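Local coordinates for hypothetical protein (Clostridium sporogenes ATCC 15579, PDB 4QRK), which is of unknown function but is probably a cell-adhesion protein with a right-handed beta-helix fold, related in its C-terminal part to LiaF of the cell-wall antibiotic response, at residues 103-108 against 124-129; 147-152 against 204-209; 167-172 against 191-196. All coordinates share one frame; numbering follows the deposited sequence. Where two conformers were deposited one is given.

Interaction 1: 103-108 against 124-129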
loop_
_atom_site.group_PDB
_atom_site.type_symbol
_atom_site.label_atom_id
_atom_site.label_comp_id
_atom_site.label_asym_id
_atom_site.label_seq_id
_atom_site.Cartn_x
_atom_site.Cartn_y
_atom_site.Cartn_z
ATOM N N THR A 103 10.417 7.345 -0.219
ATOM C CA THR A 103 9.907 6.052 0.232
ATOM C C THR A 103 9.379 5.178 -0.903
ATOM O O THR A 103 8.652 5.643 -1.770
ATOM C CB THR A 103 8.747 6.269 1.241
ATOM O OG1 THR A 103 9.247 6.949 2.394
ATOM C CG2 THR A 103 8.151 4.951 1.700
ATOM N N GLU A 104 9.781 3.913 -0.884
ATOM C CA GLU A 104 9.233 2.878 -1.757
ATOM C C GLU A 104 8.588 1.869 -0.858
ATOM O O GLU A 104 9.109 1.597 0.231
ATOM C CB GLU A 104 10.353 2.210 -2.535
ATOM C CG GLU A 104 11.004 3.124 -3.538
ATOM C CD GLU A 104 12.176 2.435 -4.250
ATOM O OE1 GLU A 104 12.320 1.193 -4.099
ATOM O OE2 GLU A 104 12.940 3.142 -4.953
ATOM N N ILE A 105 7.438 1.353 -1.279
ATOM C CA ILE A 105 6.665 0.419 -0.449
ATOM C C ILE A 105 6.296 -0.775 -1.293
ATOM O O ILE A 105 5.779 -0.617 -2.381
ATOM C CB ILE A 105 5.371 1.060 0.143
ATOM C CG1 ILE A 105 5.719 2.256 1.014
ATOM C CG2 ILE A 105 4.620 0.061 1.021
ATOM C CD1 ILE A 105 4.510 3.083 1.423
ATOM N N LYS A 106 6.587 -1.962 -0.787
ATOM C CA LYS A 106 6.173 -3.178 -1.405
ATOM C C LYS A 106 5.375 -3.983 -0.397
ATOM O O LYS A 106 5.796 -4.168 0.749
ATOM C CB LYS A 106 7.383 -3.971 -1.899
ATOM C CG LYS A 106 6.971 -5.279 -2.526
ATOM C CD LYS A 106 8.142 -6.192 -2.886
ATOM C CE LYS A 106 7.632 -7.342 -3.780
ATOM N NZ LYS A 106 6.378 -7.981 -3.251
ATOM N N LEU A 107 4.195 -4.408 -0.823
ATOM C CA LEU A 107 3.266 -5.156 0.021
ATOM C C LEU A 107 2.793 -6.449 -0.633
ATOM O O LEU A 107 2.265 -6.431 -1.736
ATOM C CB LEU A 107 2.037 -4.306 0.302
ATOM C CG LEU A 107 2.330 -2.855 0.641
ATOM C CD1 LEU A 107 1.075 -2.081 0.804
ATOM C CD2 LEU A 107 3.065 -2.829 1.929
ATOM N N SER A 108 2.945 -7.546 0.083
ATOM C CA SER A 108 2.329 -8.804 -0.277
ATOM C C SER A 108 1.358 -9.165 0.838
ATOM O O SER A 108 1.778 -9.485 1.957
ATOM C CB SER A 108 3.401 -9.883 -0.421
ATOM O OG SER A 108 2.815 -11.101 -0.803
ATOM N N LYS A 124 7.762 7.286 -3.823
ATOM C CA LYS A 124 8.361 7.078 -5.154
ATOM C C LYS A 124 7.718 5.877 -5.855
ATOM O O LYS A 124 7.476 5.893 -7.050
ATOM C CB LYS A 124 9.868 6.814 -5.070
ATOM C CG LYS A 124 10.662 7.826 -4.264
ATOM C CD LYS A 124 10.650 9.225 -4.862
ATOM C CE LYS A 124 10.752 10.265 -3.750
ATOM N NZ LYS A 124 11.179 11.622 -4.192
ATOM N N GLU A 125 7.500 4.803 -5.124
ATOM C CA GLU A 125 6.972 3.629 -5.777
ATOM C C GLU A 125 6.170 2.840 -4.794
ATOM O O GLU A 125 6.504 2.800 -3.609
ATOM C CB GLU A 125 8.099 2.780 -6.400
ATOM C CG GLU A 125 7.566 1.555 -7.130
ATOM C CD GLU A 125 8.587 0.942 -8.091
ATOM O OE1 GLU A 125 9.700 1.505 -8.196
ATOM O OE2 GLU A 125 8.264 -0.097 -8.726
ATOM N N LEU A 126 5.094 2.245 -5.293
ATOM C CA LEU A 126 4.236 1.378 -4.504
ATOM C C LEU A 126 3.895 0.167 -5.334
ATOM O O LEU A 126 3.484 0.309 -6.481
ATOM C CB LEU A 126 2.946 2.078 -4.162
ATOM C CG LEU A 126 1.906 1.252 -3.400
ATOM C CD1 LEU A 126 2.386 0.905 -1.992
ATOM C CD2 LEU A 126 0.573 2.008 -3.339
ATOM N N ASN A 127 4.148 -1.007 -4.768
ATOM C CA ASN A 127 3.758 -2.276 -5.342
ATOM C C ASN A 127 2.938 -3.044 -4.335
ATOM O O ASN A 127 3.405 -3.310 -3.217
ATOM C CB ASN A 127 4.994 -3.107 -5.719
ATOM C CG ASN A 127 5.664 -2.578 -6.957
ATOM O OD1 ASN A 127 5.211 -2.834 -8.072
ATOM N ND2 ASN A 127 6.698 -1.774 -6.770
ATOM N N VAL A 128 1.721 -3.407 -4.723
ATOM C CA VAL A 128 0.816 -4.135 -3.828
ATOM C C VAL A 128 0.342 -5.387 -4.503
ATOM O O VAL A 128 -0.163 -5.310 -5.618
ATOM C CB VAL A 128 -0.441 -3.280 -3.533
ATOM C CG1 VAL A 128 -1.435 -4.034 -2.700
ATOM C CG2 VAL A 128 -0.053 -2.021 -2.795
ATOM N N GLY A 129 0.504 -6.539 -3.853
ATOM C CA GLY A 129 -0.248 -7.724 -4.235
ATOM C C GLY A 129 -1.236 -8.131 -3.146
ATOM O O GLY A 129 -0.876 -8.173 -1.976
HETATM O O HOH W 1 7.704 -0.566 -4.395
#
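Ile-105 and Leu-107 of strand 103-108 pair in parallel register with Leu-126 and Val-128 of strand 124-129, the axes 4.7 Å apart and only 2° from parallel. Ile-105 and Leu-107 each donate through N and accept through O, joined to Glu-125, Asn-127 and Gly-129. At the N-terminal end the pattern slips: Lys-124 N, not Glu-125 N, donates to Thr-103 O at 2.8 Å, and Glu-125 N is buried with no partner in the model. Lys-124 CB and CG pass Thr-103 O before the chain bends and leads away to Asn-122 and Asn-145, which hold NZ.

On the apolar face Leu-126 reaches across the strands. Its CG stands anti to the backbone N (chi1 176°), and the CD1 methyl comes within 3.7 Å of Ile-105 CB. Leu-107, in one of its two conformers, lies beside Val-128 with CD1 3.8 Å from Val-128 CG2. Phe-114 of strand 113-117 and Leu-118 just after it, between the two segments in sequence, pack against this face, the interior of the right-handed beta-helix, where both segments are equivalent strands of successive coils in one parallel sheet.

The other face, with Glu-104, Lys-106, Glu-125 and Asn-127, is polar. Asn-127 ND2 donates to Glu-125 OE2 at 3.0 Å; OE2 lies near the amide plane of Asn-127, while ND2 meets it from above the carboxylate plane. ND2 also donates to a water, which donates to Ile-105 O at 2.8 Å, its second donor besides Asn-127 N. Asn-127 OD1 accepts from Asn-150 of the next strand. Glu-104 CG lies 4.1 Å from Glu-125 CB; Glu-104 OE2 and Glu-125 OE1 stay 4.9 Å apart, and a salt bridge from Glu-104 OE2 to Lys-24 NZ probably eases the repulsion.

Interaction 2: 147-152 against 204-209. With CA (calcium ion), chain B.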
loop_
_atom_site.group_PDB
_atom_site.type_symbol
_atom_site.label_atom_id
_atom_site.label_comp_id
_atom_site.label_asym_id
_atom_site.label_seq_id
_atom_site.Cartn_x
_atom_site.Cartn_y
_atom_site.Cartn_z
ATOM N N VAL A 147 5.838 9.112 -9.863
ATOM C CA VAL A 147 5.492 8.017 -8.951
ATOM C C VAL A 147 4.969 6.862 -9.788
ATOM O O VAL A 147 4.231 7.064 -10.753
ATOM C CB VAL A 147 4.413 8.449 -7.946
ATOM C CG1 VAL A 147 4.114 7.320 -6.901
ATOM C CG2 VAL A 147 4.790 9.698 -7.259
ATOM N N LYS A 148 5.350 5.650 -9.402
ATOM C CA LYS A 148 4.948 4.429 -10.069
ATOM C C LYS A 148 4.121 3.626 -9.073
ATOM O O LYS A 148 4.568 3.378 -7.971
ATOM C CB LYS A 148 6.213 3.663 -10.484
ATOM C CG LYS A 148 5.999 2.569 -11.470
ATOM C CD LYS A 148 6.792 2.825 -12.754
ATOM C CE LYS A 148 6.340 1.914 -13.918
ATOM N NZ LYS A 148 4.997 2.286 -14.505
ATOM N N VAL A 149 2.905 3.253 -9.454
ATOM C CA VAL A 149 2.040 2.447 -8.612
ATOM C C VAL A 149 1.575 1.212 -9.351
ATOM O O VAL A 149 1.002 1.311 -10.431
ATOM C CB VAL A 149 0.814 3.240 -8.140
ATOM C CG1 VAL A 149 -0.131 2.368 -7.318
ATOM C CG2 VAL A 149 1.252 4.444 -7.330
ATOM N N ASN A 150 1.818 0.049 -8.761
ATOM C CA ASN A 150 1.356 -1.223 -9.334
ATOM C C ASN A 150 0.506 -1.971 -8.321
ATOM O O ASN A 150 0.969 -2.252 -7.214
ATOM C CB ASN A 150 2.547 -2.095 -9.765
ATOM C CG ASN A 150 3.493 -1.357 -10.741
ATOM O OD1 ASN A 150 3.112 -1.068 -11.873
ATOM N ND2 ASN A 150 4.706 -1.019 -10.283
ATOM N N ILE A 151 -0.735 -2.297 -8.699
ATOM C CA ILE A 151 -1.637 -3.004 -7.770
ATOM C C ILE A 151 -2.199 -4.247 -8.445
ATOM O O ILE A 151 -2.731 -4.190 -9.539
ATOM C CB ILE A 151 -2.817 -2.094 -7.325
ATOM C CG1 ILE A 151 -2.302 -0.845 -6.610
ATOM C CG2 ILE A 151 -3.698 -2.828 -6.379
ATOM C CD1 ILE A 151 -3.283 0.266 -6.530
ATOM N N GLU A 152 -2.058 -5.380 -7.789
ATOM C CA GLU A 152 -2.540 -6.621 -8.365
ATOM C C GLU A 152 -3.323 -7.408 -7.300
ATOM O O GLU A 152 -2.788 -7.732 -6.233
ATOM C CB GLU A 152 -1.345 -7.395 -8.929
ATOM C CG GLU A 152 -1.740 -8.657 -9.650
ATOM C CD GLU A 152 -0.558 -9.400 -10.233
ATOM O OE1 GLU A 152 0.603 -9.068 -9.870
ATOM O OE2 GLU A 152 -0.807 -10.317 -11.058
ATOM N N ILE A 204 1.815 10.422 -11.885
ATOM C CA ILE A 204 1.631 9.091 -11.313
ATOM C C ILE A 204 1.173 8.141 -12.404
ATOM O O ILE A 204 0.161 8.384 -13.077
ATOM C CB ILE A 204 0.582 9.051 -10.167
ATOM C CG1 ILE A 204 0.720 10.278 -9.297
ATOM C CG2 ILE A 204 0.758 7.739 -9.376
ATOM C CD1 ILE A 204 -0.142 10.297 -7.987
ATOM N N GLU A 205 1.954 7.083 -12.614
ATOM C CA GLU A 205 1.615 6.046 -13.583
ATOM C C GLU A 205 1.085 4.913 -12.737
ATOM O O GLU A 205 1.784 4.431 -11.853
ATOM C CB GLU A 205 2.849 5.561 -14.363
ATOM C CG GLU A 205 3.517 6.646 -15.275
ATOM C CD GLU A 205 2.800 6.897 -16.578
ATOM O OE1 GLU A 205 1.880 6.121 -16.936
ATOM O OE2 GLU A 205 3.172 7.880 -17.263
ATOM N N VAL A 206 -0.145 4.502 -12.988
ATOM C CA VAL A 206 -0.785 3.484 -12.152
ATOM C C VAL A 206 -1.213 2.304 -13.002
ATOM O O VAL A 206 -1.915 2.469 -13.997
ATOM C CB VAL A 206 -2.012 4.082 -11.408
ATOM C CG1 VAL A 206 -2.576 3.085 -10.453
ATOM C CG2 VAL A 206 -1.633 5.329 -10.634
ATOM N N ASN A 207 -0.748 1.117 -12.644
ATOM C CA ASN A 207 -1.263 -0.113 -13.203
ATOM C C ASN A 207 -2.064 -0.862 -12.135
ATOM O O ASN A 207 -1.549 -1.104 -11.049
ATOM C CB ASN A 207 -0.099 -0.934 -13.751
ATOM C CG ASN A 207 0.522 -0.296 -14.981
ATOM O OD1 ASN A 207 1.412 0.552 -14.888
ATOM N ND2 ASN A 207 0.030 -0.687 -16.142
ATOM N N ILE A 208 -3.323 -1.188 -12.436
ATOM C CA ILE A 208 -4.178 -1.913 -11.478
ATOM C C ILE A 208 -4.770 -3.104 -12.188
ATOM O O ILE A 208 -5.319 -2.963 -13.284
ATOM C CB ILE A 208 -5.386 -1.093 -10.964
ATOM C CG1 ILE A 208 -4.948 0.270 -10.446
ATOM C CG2 ILE A 208 -6.079 -1.852 -9.784
ATOM C CD1 ILE A 208 -6.089 1.159 -9.982
ATOM N N GLU A 209 -4.634 -4.270 -11.578
ATOM C CA GLU A 209 -5.171 -5.498 -12.141
ATOM C C GLU A 209 -6.010 -6.139 -11.058
ATOM O O GLU A 209 -5.590 -6.225 -9.895
ATOM C CB GLU A 209 -4.061 -6.481 -12.521
ATOM C CG GLU A 209 -3.097 -6.013 -13.610
ATOM C CD GLU A 209 -1.999 -7.052 -13.892
ATOM O OE1 GLU A 209 -1.113 -7.258 -13.031
ATOM O OE2 GLU A 209 -2.033 -7.676 -14.972
HETATM CA CA CA B . 2.014 -10.866 -11.383
HETATM O O HOH W 2 2.891 1.699 -12.963
HETATM O O HOH W 3 -0.370 -4.579 -11.625
HETATM O O HOH W 4 0.939 -9.223 -13.298
HETATM O O HOH W 5 3.195 -13.107 -11.695
HETATM O O HOH W 6 3.377 -9.244 -12.400
HETATM O O HOH W 7 0.673 -12.369 -13.016
#
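Asn-150 and Asn-207, the latter in one of its two conformers, lie side by side on strands 147-152 and 204-209, pointing the same way with their amide planes 27° apart. Asn-150 has CG anti to the carbonyl carbon (chi1 -55°), and its OD1 rests 3.7 Å from Asn-207 CB. With Asn-127 beyond, the asparagines of three neighbouring strands form a row along the sheet, as is known from parallel beta-helices. A water lies between this pair and Lys-148. It accepts from Lys-148 NZ at 2.7 Å and has Asn-207 OD1, also at 2.7 Å, and Asn-150 OD1 as possible acceptors, more acceptors being in reach than it has protons.

Like residues are likewise matched on the apolar face: Val-149 stands beside Val-206, and Ile-151 beside Ile-208. Ile-204 stands alongside both valines of the neighbouring strand, its CG2 lying 3.9 Å from Val-149 CG2. Five nearly straight backbone hydrogen bonds hold these strands in parallel register, the late strand 204-209 being inserted between 147-152 and 167-172. Val-160 and Leu-162 cover the face from strand 157-162, across the helix interior.

At the C-terminal end Glu-152 and Glu-209 run side by side with carboxylate planes 36° apart, Glu-209 OE1 lying 3.6 Å from Glu-152 CD. Glu-152 binds the calcium ion through both oxygens, OE1 at 2.7 Å and OE2 at 2.9 Å. Four waters and one further atom complete its coordination. Glu-209 works from the second shell: its OE1 accepts from one of the metal's waters at 2.9 Å and from another water that donates to Ile-151 O. The positive ion probably offsets the repulsion between the two side-by-side carboxylates, and its long carboxylate bonds and largely water coordination are consistent with a loosely held surface site.

Interaction 3: 167-172 against 191-196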
loop_
_atom_site.group_PDB
_atom_site.type_symbol
_atom_site.label_atom_id
_atom_site.label_comp_id
_atom_site.label_asym_id
_atom_site.label_seq_id
_atom_site.Cartn_x
_atom_site.Cartn_y
_atom_site.Cartn_z
ATOM N N GLY A 167 -0.501 15.113 -13.028
ATOM C CA GLY A 167 -0.980 14.184 -14.033
ATOM C C GLY A 167 -1.006 12.762 -13.541
ATOM O O GLY A 167 -0.091 12.279 -12.869
ATOM N N VAL A 168 -2.084 12.085 -13.893
ATOM C CA VAL A 168 -2.295 10.689 -13.582
ATOM C C VAL A 168 -2.744 9.911 -14.827
ATOM O O VAL A 168 -3.614 10.357 -15.604
ATOM C CB VAL A 168 -3.381 10.562 -12.464
ATOM C CG1 VAL A 168 -3.657 9.147 -12.144
ATOM C CG2 VAL A 168 -2.938 11.270 -11.221
ATOM N N LYS A 169 -2.115 8.761 -15.032
ATOM C CA LYS A 169 -2.560 7.806 -16.034
ATOM C C LYS A 169 -2.676 6.459 -15.390
ATOM O O LYS A 169 -1.735 6.013 -14.734
ATOM C CB LYS A 169 -1.565 7.767 -17.199
ATOM C CG LYS A 169 -1.918 6.828 -18.334
ATOM C CD LYS A 169 -0.930 7.077 -19.465
ATOM C CE LYS A 169 -1.155 6.255 -20.706
ATOM N NZ LYS A 169 -0.337 6.826 -21.843
ATOM N N ILE A 170 -3.825 5.811 -15.589
ATOM C CA ILE A 170 -4.140 4.523 -14.956
ATOM C C ILE A 170 -4.473 3.510 -16.028
ATOM O O ILE A 170 -5.370 3.732 -16.855
ATOM C CB ILE A 170 -5.383 4.583 -14.056
ATOM C CG1 ILE A 170 -5.245 5.684 -13.010
ATOM C CG2 ILE A 170 -5.623 3.209 -13.335
ATOM C CD1 ILE A 170 -6.137 6.828 -13.269
ATOM N N LYS A 171 -3.745 2.411 -16.042
ATOM C CA LYS A 171 -4.164 1.248 -16.822
ATOM C C LYS A 171 -4.893 0.318 -15.875
ATOM O O LYS A 171 -4.313 -0.176 -14.917
ATOM C CB LYS A 171 -2.960 0.578 -17.496
ATOM C CG LYS A 171 -3.318 -0.661 -18.325
ATOM C CD LYS A 171 -2.094 -1.201 -19.070
ATOM C CE LYS A 171 -2.478 -2.235 -20.131
ATOM N NZ LYS A 171 -1.402 -2.450 -21.158
ATOM N N ALA A 172 -6.186 0.110 -16.117
ATOM C CA ALA A 172 -6.998 -0.693 -15.197
ATOM C C ALA A 172 -7.593 -1.868 -15.942
ATOM O O ALA A 172 -8.388 -1.690 -16.882
ATOM C CB ALA A 172 -8.089 0.122 -14.557
ATOM N N ILE A 191 -7.363 2.407 -20.385
ATOM C CA ILE A 191 -6.577 3.563 -19.919
ATOM C C ILE A 191 -7.457 4.741 -19.509
ATOM O O ILE A 191 -8.346 5.174 -20.263
ATOM C CB ILE A 191 -5.636 4.089 -21.006
ATOM C CG1 ILE A 191 -4.821 2.951 -21.627
ATOM C CG2 ILE A 191 -4.756 5.212 -20.431
ATOM C CD1 ILE A 191 -3.981 2.227 -20.645
ATOM N N TYR A 192 -7.157 5.288 -18.340
ATOM C CA TYR A 192 -7.865 6.419 -17.752
ATOM C C TYR A 192 -6.880 7.494 -17.340
ATOM O O TYR A 192 -5.821 7.180 -16.791
ATOM C CB TYR A 192 -8.629 5.969 -16.515
ATOM C CG TYR A 192 -9.592 4.880 -16.825
ATOM C CD1 TYR A 192 -9.164 3.573 -16.908
ATOM C CD2 TYR A 192 -10.921 5.162 -17.062
ATOM C CE1 TYR A 192 -10.033 2.550 -17.204
ATOM C CE2 TYR A 192 -11.806 4.166 -17.374
ATOM C CZ TYR A 192 -11.356 2.849 -17.459
ATOM O OH TYR A 192 -12.226 1.827 -17.758
ATOM N N LYS A 193 -7.228 8.753 -17.575
ATOM C CA LYS A 193 -6.334 9.851 -17.217
ATOM C C LYS A 193 -7.119 11.010 -16.663
ATOM O O LYS A 193 -8.307 11.132 -16.928
ATOM C CB LYS A 193 -5.603 10.374 -18.458
ATOM C CG LYS A 193 -4.808 9.355 -19.218
ATOM C CD LYS A 193 -4.405 9.889 -20.594
ATOM C CE LYS A 193 -5.604 9.947 -21.539
ATOM N NZ LYS A 193 -5.232 10.129 -22.983
ATOM N N ASN A 194 -6.435 11.894 -15.946
ATOM C CA ASN A 194 -7.006 13.181 -15.612
ATOM C C ASN A 194 -6.507 14.259 -16.556
ATOM O O ASN A 194 -5.659 14.022 -17.448
ATOM C CB ASN A 194 -6.750 13.554 -14.152
ATOM C CG ASN A 194 -5.274 13.759 -13.826
ATOM O OD1 ASN A 194 -4.399 13.778 -14.708
ATOM N ND2 ASN A 194 -4.998 13.954 -12.544
ATOM N N SER A 195 -7.053 15.447 -16.375
ATOM C CA SER A 195 -6.781 16.540 -17.307
ATOM C C SER A 195 -5.324 17.001 -17.186
ATOM O O SER A 195 -4.761 17.486 -18.158
ATOM C CB SER A 195 -7.763 17.703 -17.088
ATOM O OG SER A 195 -7.734 18.149 -15.743
ATOM N N GLN A 196 -4.693 16.826 -16.021
ATOM C CA GLN A 196 -3.287 17.246 -15.873
ATOM C C GLN A 196 -2.260 16.337 -16.558
ATOM O O GLN A 196 -1.111 16.726 -16.749
ATOM C CB GLN A 196 -2.923 17.486 -14.420
ATOM C CG GLN A 196 -3.408 18.815 -13.915
ATOM C CD GLN A 196 -2.664 19.987 -14.537
ATOM O OE1 GLN A 196 -3.187 20.647 -15.422
ATOM N NE2 GLN A 196 -1.455 20.248 -14.074
HETATM O O HOH W 8 -11.104 -0.984 -18.244
#
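The ring of Tyr-192 turns its edge to strand 167-172, with Ile-170 O near the ring plane, 3.8 Å from CD1. Ala-172 CB approaches CE1 obliquely, at 4.1 Å. A water in the ring plane bridges Tyr-192 OH and Ala-172 O, while Val-179, Ala-181 and Ile-217 also touch the tyrosine side chain. The second flat group, the amide of Asn-194, crosses Val-168 at about a right angle. Its CG sits between the backbone N and the carbonyl carbon, the crowded position (chi1 65°). OD1 accepts from Val-168 N at 3.0 Å, the donor standing 43° out of the amide plane, and ND2 donates to Ile-166 O. Since Asn-194 N also donates to Val-168 O, the side-chain oxygen stands in for a backbone acceptor just where strand 191-193 ends.

Tyr-192 and Ile-170 form a hydrogen-bonded antiparallel pair, linked in both directions. On the face that carries the lysines, Ile-191 splays its branches, CG2 lying 3.8 Å from Lys-169 CE and CD1 3.7 Å from Lys-171 CB. Lys-193 runs beside Lys-169, but their NZ atoms remain 6.0 Å apart and Lys-193 NZ makes a salt bridge to Glu-187. Strands 191-193 and 185-187 continue the parallel sheet in antiparallel fashion and close off its edge at this end of the right-handed beta-helix.

All three interactions belong to one sheet of the beta-helix and follow one another across it. Interactions 1 and 2, centres 10 Å apart, join where strands 123-130 and 147-153 are neighbours, with Asn-150 N 2.8 Å from Leu-126 O. Interactions 2 and 3, centres 11 Å apart, meet through strands 203-210 and 167-174, where Lys-171 N is 2.7 Å from Val-206 O. Along the chain, interaction 3 is nested within the loop that interaction 2 closes. Interactions 1 and 3 do not touch, their nearest atoms being about 11 Å apart. The calcium ion is bound in interaction 2, about 8 Å from Gly-129 of interaction 1 and about 13 Å from the Lys-171 side chain of interaction 3.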